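Local coordinates for 16 kDa beta-galactoside-binding lectin (Gallus gallus, PDB 1QMJ), which binds beta-galactosides such as lactose as a homodimeric galectin and may take part in regulating differentiation, at residues 57-71 against 101-113. Sequence-based numbering, arbitrary orientation.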
loop_
_atom_site.group_PDB
_atom_site.type_symbol
_atom_site.label_atom_id
_atom_site.label_comp_id
_atom_site.label_asym_id
_atom_site.label_seq_id
_atom_site.Cartn_x
_atom_site.Cartn_y
_atom_site.Cartn_z
ATOM N N VAL A 57 -13.285 19.080 -8.932
ATOM C CA VAL A 57 -12.787 17.718 -9.088
ATOM C C VAL A 57 -12.637 17.438 -10.573
ATOM O O VAL A 57 -13.594 17.567 -11.347
ATOM C CB VAL A 57 -13.759 16.695 -8.487
ATOM C CG1 VAL A 57 -13.388 15.249 -8.837
ATOM C CG2 VAL A 57 -13.824 16.744 -6.959
ATOM N N VAL A 58 -11.441 17.071 -10.942
ATOM C CA VAL A 58 -11.131 16.747 -12.328
ATOM C C VAL A 58 -10.838 15.259 -12.431
ATOM O O VAL A 58 -10.064 14.707 -11.641
ATOM C CB VAL A 58 -9.906 17.541 -12.809
ATOM C CG1 VAL A 58 -9.517 17.219 -14.255
ATOM C CG2 VAL A 58 -10.113 19.058 -12.768
ATOM N N CYS A 59 -11.479 14.654 -13.400
ATOM C CA CYS A 59 -11.325 13.226 -13.689
ATOM C C CYS A 59 -10.791 13.088 -15.101
ATOM O O CYS A 59 -11.181 13.836 -16.004
ATOM C CB CYS A 59 -12.672 12.509 -13.575
ATOM S SG CYS A 59 -13.304 12.410 -11.829
ATOM N N ASN A 60 -9.910 12.140 -15.277
ATOM C CA ASN A 60 -9.299 11.909 -16.581
ATOM C C ASN A 60 -8.592 10.567 -16.620
ATOM O O ASN A 60 -8.285 9.973 -15.579
ATOM C CB ASN A 60 -8.266 13.010 -16.854
ATOM C CG ASN A 60 -8.048 13.288 -18.340
ATOM O OD1 ASN A 60 -8.491 12.510 -19.181
ATOM N ND2 ASN A 60 -7.382 14.365 -18.716
ATOM N N SER A 61 -8.365 10.135 -17.833
ATOM C CA SER A 61 -7.659 8.895 -18.105
ATOM C C SER A 61 -6.336 9.267 -18.756
ATOM O O SER A 61 -6.100 10.434 -19.098
ATOM C CB SER A 61 -8.485 7.991 -19.033
ATOM O OG SER A 61 -8.899 8.706 -20.185
ATOM N N LYS A 62 -5.510 8.281 -18.905
ATOM C CA LYS A 62 -4.190 8.442 -19.507
ATOM C C LYS A 62 -3.807 7.135 -20.164
ATOM O O LYS A 62 -3.921 6.064 -19.561
ATOM C CB LYS A 62 -3.179 8.806 -18.418
ATOM C CG LYS A 62 -1.891 9.426 -18.959
ATOM C CD LYS A 62 -0.899 9.780 -17.849
ATOM C CE LYS A 62 0.178 10.766 -18.295
ATOM N NZ LYS A 62 1.021 11.231 -17.184
ATOM N N GLU A 63 -3.367 7.243 -21.388
ATOM C CA GLU A 63 -2.968 6.074 -22.166
ATOM C C GLU A 63 -1.723 6.378 -22.973
ATOM O O GLU A 63 -1.695 7.313 -23.783
ATOM C CB GLU A 63 -4.092 5.682 -23.117
ATOM C CG GLU A 63 -3.797 4.401 -23.894
ATOM C CD GLU A 63 -4.880 4.068 -24.917
ATOM O OE1 GLU A 63 -5.857 4.889 -25.110
ATOM O OE2 GLU A 63 -4.818 2.969 -25.587
ATOM N N ASP A 64 -0.722 5.574 -22.730
ATOM C CA ASP A 64 0.557 5.705 -23.408
ATOM C C ASP A 64 1.158 7.085 -23.112
ATOM O O ASP A 64 1.752 7.723 -23.989
ATOM C CB ASP A 64 0.353 5.547 -24.915
ATOM C CG ASP A 64 1.619 5.110 -25.652
ATOM O OD1 ASP A 64 2.554 4.486 -25.019
ATOM O OD2 ASP A 64 1.751 5.365 -26.909
ATOM N N GLY A 65 0.970 7.493 -21.868
ATOM C CA GLY A 65 1.491 8.770 -21.335
ATOM C C GLY A 65 0.719 10.007 -21.845
ATOM O O GLY A 65 1.151 11.151 -21.656
ATOM N N THR A 66 -0.414 9.785 -22.485
ATOM C CA THR A 66 -1.234 10.905 -23.009
ATOM C C THR A 66 -2.544 11.034 -22.225
ATOM O O THR A 66 -3.267 10.051 -22.020
ATOM C CB THR A 66 -1.590 10.687 -24.484
ATOM O OG1 THR A 66 -0.414 10.477 -25.249
ATOM C CG2 THR A 66 -2.326 11.884 -25.100
ATOM N N TRP A 67 -2.816 12.257 -21.801
ATOM C CA TRP A 67 -4.041 12.574 -21.055
ATOM C C TRP A 67 -5.230 12.569 -22.016
ATOM O O TRP A 67 -5.111 12.981 -23.179
ATOM C CB TRP A 67 -3.961 13.973 -20.418
ATOM C CG TRP A 67 -2.972 14.096 -19.250
ATOM C CD1 TRP A 67 -1.864 14.847 -19.218
ATOM C CD2 TRP A 67 -3.077 13.427 -17.999
ATOM N NE1 TRP A 67 -1.262 14.659 -17.934
ATOM C CE2 TRP A 67 -1.989 13.826 -17.235
ATOM C CE3 TRP A 67 -3.999 12.523 -17.451
ATOM C CZ2 TRP A 67 -1.760 13.376 -15.928
ATOM C CZ3 TRP A 67 -3.759 12.071 -16.135
ATOM C CH2 TRP A 67 -2.692 12.479 -15.411
ATOM N N GLY A 68 -6.348 12.101 -21.512
ATOM C CA GLY A 68 -7.595 12.049 -22.283
ATOM C C GLY A 68 -8.303 13.393 -22.131
ATOM O O GLY A 68 -7.691 14.395 -21.736
ATOM N N GLU A 69 -9.580 13.396 -22.446
ATOM C CA GLU A 69 -10.403 14.608 -22.330
ATOM C C GLU A 69 -10.883 14.735 -20.886
ATOM O O GLU A 69 -11.520 13.824 -20.338
ATOM C CB GLU A 69 -11.611 14.526 -23.269
ATOM C CG GLU A 69 -12.687 15.576 -22.959
ATOM C CD GLU A 69 -12.279 17.001 -23.354
ATOM O OE1 GLU A 69 -11.389 17.191 -24.268
ATOM O OE2 GLU A 69 -12.828 18.015 -22.772
ATOM N N GLU A 70 -10.560 15.860 -20.300
ATOM C CA GLU A 70 -10.926 16.150 -18.918
ATOM C C GLU A 70 -12.433 16.106 -18.738
ATOM O O GLU A 70 -13.196 16.419 -19.663
ATOM C CB GLU A 70 -10.451 17.539 -18.517
ATOM C CG GLU A 70 -8.961 17.596 -18.205
ATOM C CD GLU A 70 -8.557 18.893 -17.514
ATOM O OE1 GLU A 70 -9.426 19.835 -17.358
ATOM O OE2 GLU A 70 -7.352 19.046 -17.087
ATOM N N ASP A 71 -12.785 15.713 -17.545
ATOM C CA ASP A 71 -14.166 15.613 -17.099
ATOM C C ASP A 71 -14.259 16.307 -15.752
ATOM O O ASP A 71 -13.835 15.763 -14.725
ATOM C CB ASP A 71 -14.576 14.144 -16.969
ATOM C CG ASP A 71 -16.039 13.968 -16.546
ATOM O OD1 ASP A 71 -16.851 14.968 -16.599
ATOM O OD2 ASP A 71 -16.458 12.819 -16.135
ATOM N N GLU A 101 -20.245 11.767 1.089
ATOM C CA GLU A 101 -21.337 12.597 0.575
ATOM C C GLU A 101 -21.750 12.361 -0.876
ATOM O O GLU A 101 -22.940 12.371 -1.202
ATOM C CB GLU A 101 -20.992 14.085 0.733
ATOM C CG GLU A 101 -20.354 14.460 2.063
ATOM C CD GLU A 101 -18.832 14.546 1.996
ATOM O OE1 GLU A 101 -18.183 13.597 1.501
ATOM O OE2 GLU A 101 -18.286 15.577 2.447
ATOM N N VAL A 102 -20.765 12.170 -1.747
ATOM C CA VAL A 102 -21.031 12.001 -3.167
ATOM C C VAL A 102 -20.347 10.791 -3.793
ATOM O O VAL A 102 -19.311 10.323 -3.318
ATOM C CB VAL A 102 -20.540 13.250 -3.951
ATOM C CG1 VAL A 102 -21.040 13.219 -5.376
ATOM C CG2 VAL A 102 -20.972 14.523 -3.262
ATOM N N GLU A 103 -20.953 10.282 -4.856
ATOM C CA GLU A 103 -20.386 9.186 -5.610
ATOM C C GLU A 103 -20.074 9.780 -6.979
ATOM O O GLU A 103 -20.935 10.410 -7.604
ATOM C CB GLU A 103 -21.369 8.034 -5.765
ATOM C CG GLU A 103 -20.893 6.972 -6.745
ATOM C CD GLU A 103 -21.885 5.845 -6.923
ATOM O OE1 GLU A 103 -22.852 6.012 -7.703
ATOM O OE2 GLU A 103 -21.696 4.789 -6.282
ATOM N N PHE A 104 -18.824 9.649 -7.401
ATOM C CA PHE A 104 -18.375 10.147 -8.685
ATOM C C PHE A 104 -18.284 8.959 -9.615
ATOM O O PHE A 104 -17.957 7.859 -9.187
ATOM C CB PHE A 104 -17.010 10.819 -8.545
ATOM C CG PHE A 104 -17.032 12.073 -7.705
ATOM C CD1 PHE A 104 -17.547 13.265 -8.221
ATOM C CD2 PHE A 104 -16.530 12.067 -6.405
ATOM C CE1 PHE A 104 -17.556 14.434 -7.454
ATOM C CE2 PHE A 104 -16.535 13.234 -5.628
ATOM C CZ PHE A 104 -17.049 14.419 -6.155
ATOM N N GLU A 105 -18.629 9.165 -10.875
ATOM C CA GLU A 105 -18.573 8.095 -11.852
ATOM C C GLU A 105 -17.751 8.585 -13.028
ATOM O O GLU A 105 -17.747 9.774 -13.324
ATOM C CB GLU A 105 -19.985 7.715 -12.291
ATOM C CG GLU A 105 -20.834 7.175 -11.151
ATOM C CD GLU A 105 -22.293 7.010 -11.522
ATOM O OE1 GLU A 105 -22.602 6.109 -12.330
ATOM O OE2 GLU A 105 -23.131 7.778 -10.998
ATOM N N PHE A 106 -17.037 7.674 -13.679
ATOM C CA PHE A 106 -16.200 8.021 -14.818
ATOM C C PHE A 106 -16.165 6.783 -15.705
ATOM O O PHE A 106 -15.939 5.679 -15.219
ATOM C CB PHE A 106 -14.788 8.384 -14.327
ATOM C CG PHE A 106 -13.891 8.958 -15.394
ATOM C CD1 PHE A 106 -14.112 10.234 -15.899
ATOM C CD2 PHE A 106 -12.807 8.227 -15.880
ATOM C CE1 PHE A 106 -13.268 10.775 -16.871
ATOM C CE2 PHE A 106 -11.957 8.759 -16.853
ATOM C CZ PHE A 106 -12.188 10.034 -17.347
ATOM N N PRO A 107 -16.404 6.943 -17.015
ATOM C CA PRO A 107 -16.390 5.788 -17.918
ATOM C C PRO A 107 -15.043 5.089 -18.035
ATOM O O PRO A 107 -13.992 5.736 -18.084
ATOM C CB PRO A 107 -16.826 6.393 -19.250
ATOM C CG PRO A 107 -16.333 7.794 -19.160
ATOM C CD PRO A 107 -16.691 8.182 -17.753
ATOM N N ASN A 108 -15.086 3.761 -18.064
ATOM C CA ASN A 108 -13.892 2.941 -18.194
ATOM C C ASN A 108 -13.527 3.024 -19.676
ATOM O O ASN A 108 -13.816 2.115 -20.463
ATOM C CB ASN A 108 -14.199 1.492 -17.780
ATOM C CG ASN A 108 -12.960 0.597 -17.763
ATOM O OD1 ASN A 108 -11.910 0.944 -18.316
ATOM N ND2 ASN A 108 -13.087 -0.566 -17.134
ATOM N N ARG A 109 -12.913 4.142 -20.051
ATOM C CA ARG A 109 -12.524 4.395 -21.431
ATOM C C ARG A 109 -11.568 3.344 -21.994
ATOM O O ARG A 109 -11.723 2.893 -23.132
ATOM C CB ARG A 109 -11.880 5.782 -21.555
ATOM C CG ARG A 109 -12.761 6.966 -21.178
ATOM C CD ARG A 109 -11.960 8.254 -21.327
ATOM N NE ARG A 109 -12.733 9.458 -21.037
ATOM C CZ ARG A 109 -12.197 10.646 -20.752
ATOM N NH1 ARG A 109 -10.881 10.803 -20.708
ATOM N NH2 ARG A 109 -12.984 11.694 -20.543
ATOM N N LEU A 110 -10.578 2.964 -21.196
ATOM C CA LEU A 110 -9.573 2.000 -21.622
ATOM C C LEU A 110 -10.036 0.545 -21.649
ATOM O O LEU A 110 -9.299 -0.326 -22.109
ATOM C CB LEU A 110 -8.314 2.149 -20.762
ATOM C CG LEU A 110 -7.341 3.298 -21.071
ATOM C CD1 LEU A 110 -8.065 4.604 -21.288
ATOM C CD2 LEU A 110 -6.349 3.442 -19.940
ATOM N N GLY A 111 -11.245 0.285 -21.154
ATOM C CA GLY A 111 -11.767 -1.075 -21.136
ATOM C C GLY A 111 -10.919 -2.014 -20.289
ATOM O O GLY A 111 -10.901 -3.236 -20.488
ATOM N N MET A 112 -10.218 -1.429 -19.326
ATOM C CA MET A 112 -9.351 -2.176 -18.431
ATOM C C MET A 112 -10.202 -3.136 -17.589
ATOM O O MET A 112 -11.334 -2.809 -17.224
ATOM C CB MET A 112 -8.598 -1.187 -17.542
ATOM C CG MET A 112 -7.236 -1.642 -17.094
ATOM S SD MET A 112 -6.373 -0.304 -16.267
ATOM C CE MET A 112 -5.969 0.738 -17.627
ATOM N N GLU A 113 -9.669 -4.326 -17.312
ATOM C CA GLU A 113 -10.394 -5.328 -16.523
ATOM C C GLU A 113 -9.816 -5.640 -15.140
ATOM O O GLU A 113 -10.354 -6.477 -14.412
ATOM C CB GLU A 113 -10.596 -6.622 -17.321
ATOM C CG GLU A 113 -9.378 -7.104 -18.104
ATOM C CD GLU A 113 -9.478 -6.786 -19.589
ATOM O OE1 GLU A 113 -10.361 -7.370 -20.261
ATOM O OE2 GLU A 113 -8.679 -5.956 -20.082
#
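The carbonyl O of Glu-69 takes two N-H groups from the guanidinium of Arg-109: a short, fairly straight bond from NH2 (2.6 Å, 159° at the hydrogen) and a weak, bent one from NH1. It sits at the edge of the guanidinium, nearly in its plane. NH1 also donates to OG of Ser-61 at 2.9 Å, a hydroxyl turned to it by sitting between the backbone N and the carbonyl carbon (chi1 52°), and weakly to OD1 of Asn-60, whose amide stands almost perpendicular to the guanidinium. That amide is itself held twice within 57-71, its OD1 taking the N-H of Ser-61 and its ND2 donating to Gly-68 O, 3.0 Å away.

Phe-106 puts CZ against one face of the guanidinium, 3.5 Å from its plane and over its centre. The ring is wedged against strand 56-63 at Cys-59 and Asn-60: CD1 meets Cys-59 CB at 3.6 Å, CZ meets Asn-60 CA, and Asp-71 lies along the ring edge with its carboxylate nearly coplanar, OD2 3.5 Å from CD1. Further out, Leu-110 CD1 packs on Ser-61 CB; at the other end Val-57 reaches Phe-104, whose ring also meets Phe-44.

The contact joins the two sheets of the galectin sandwich, strand 103-107 at the edge of one and strand 56-63 in the other. Trp-67 to Asp-71 all belong to the predicted galactoside site, and the Trp-67 ring meets His-43. Within this contact neutral oxygens hold Arg-109, while the carboxylates of Asp-71 and Glu-69, not touching it, probably add longer-range attraction; the grip probably steadies the binding-site loop at Glu-69.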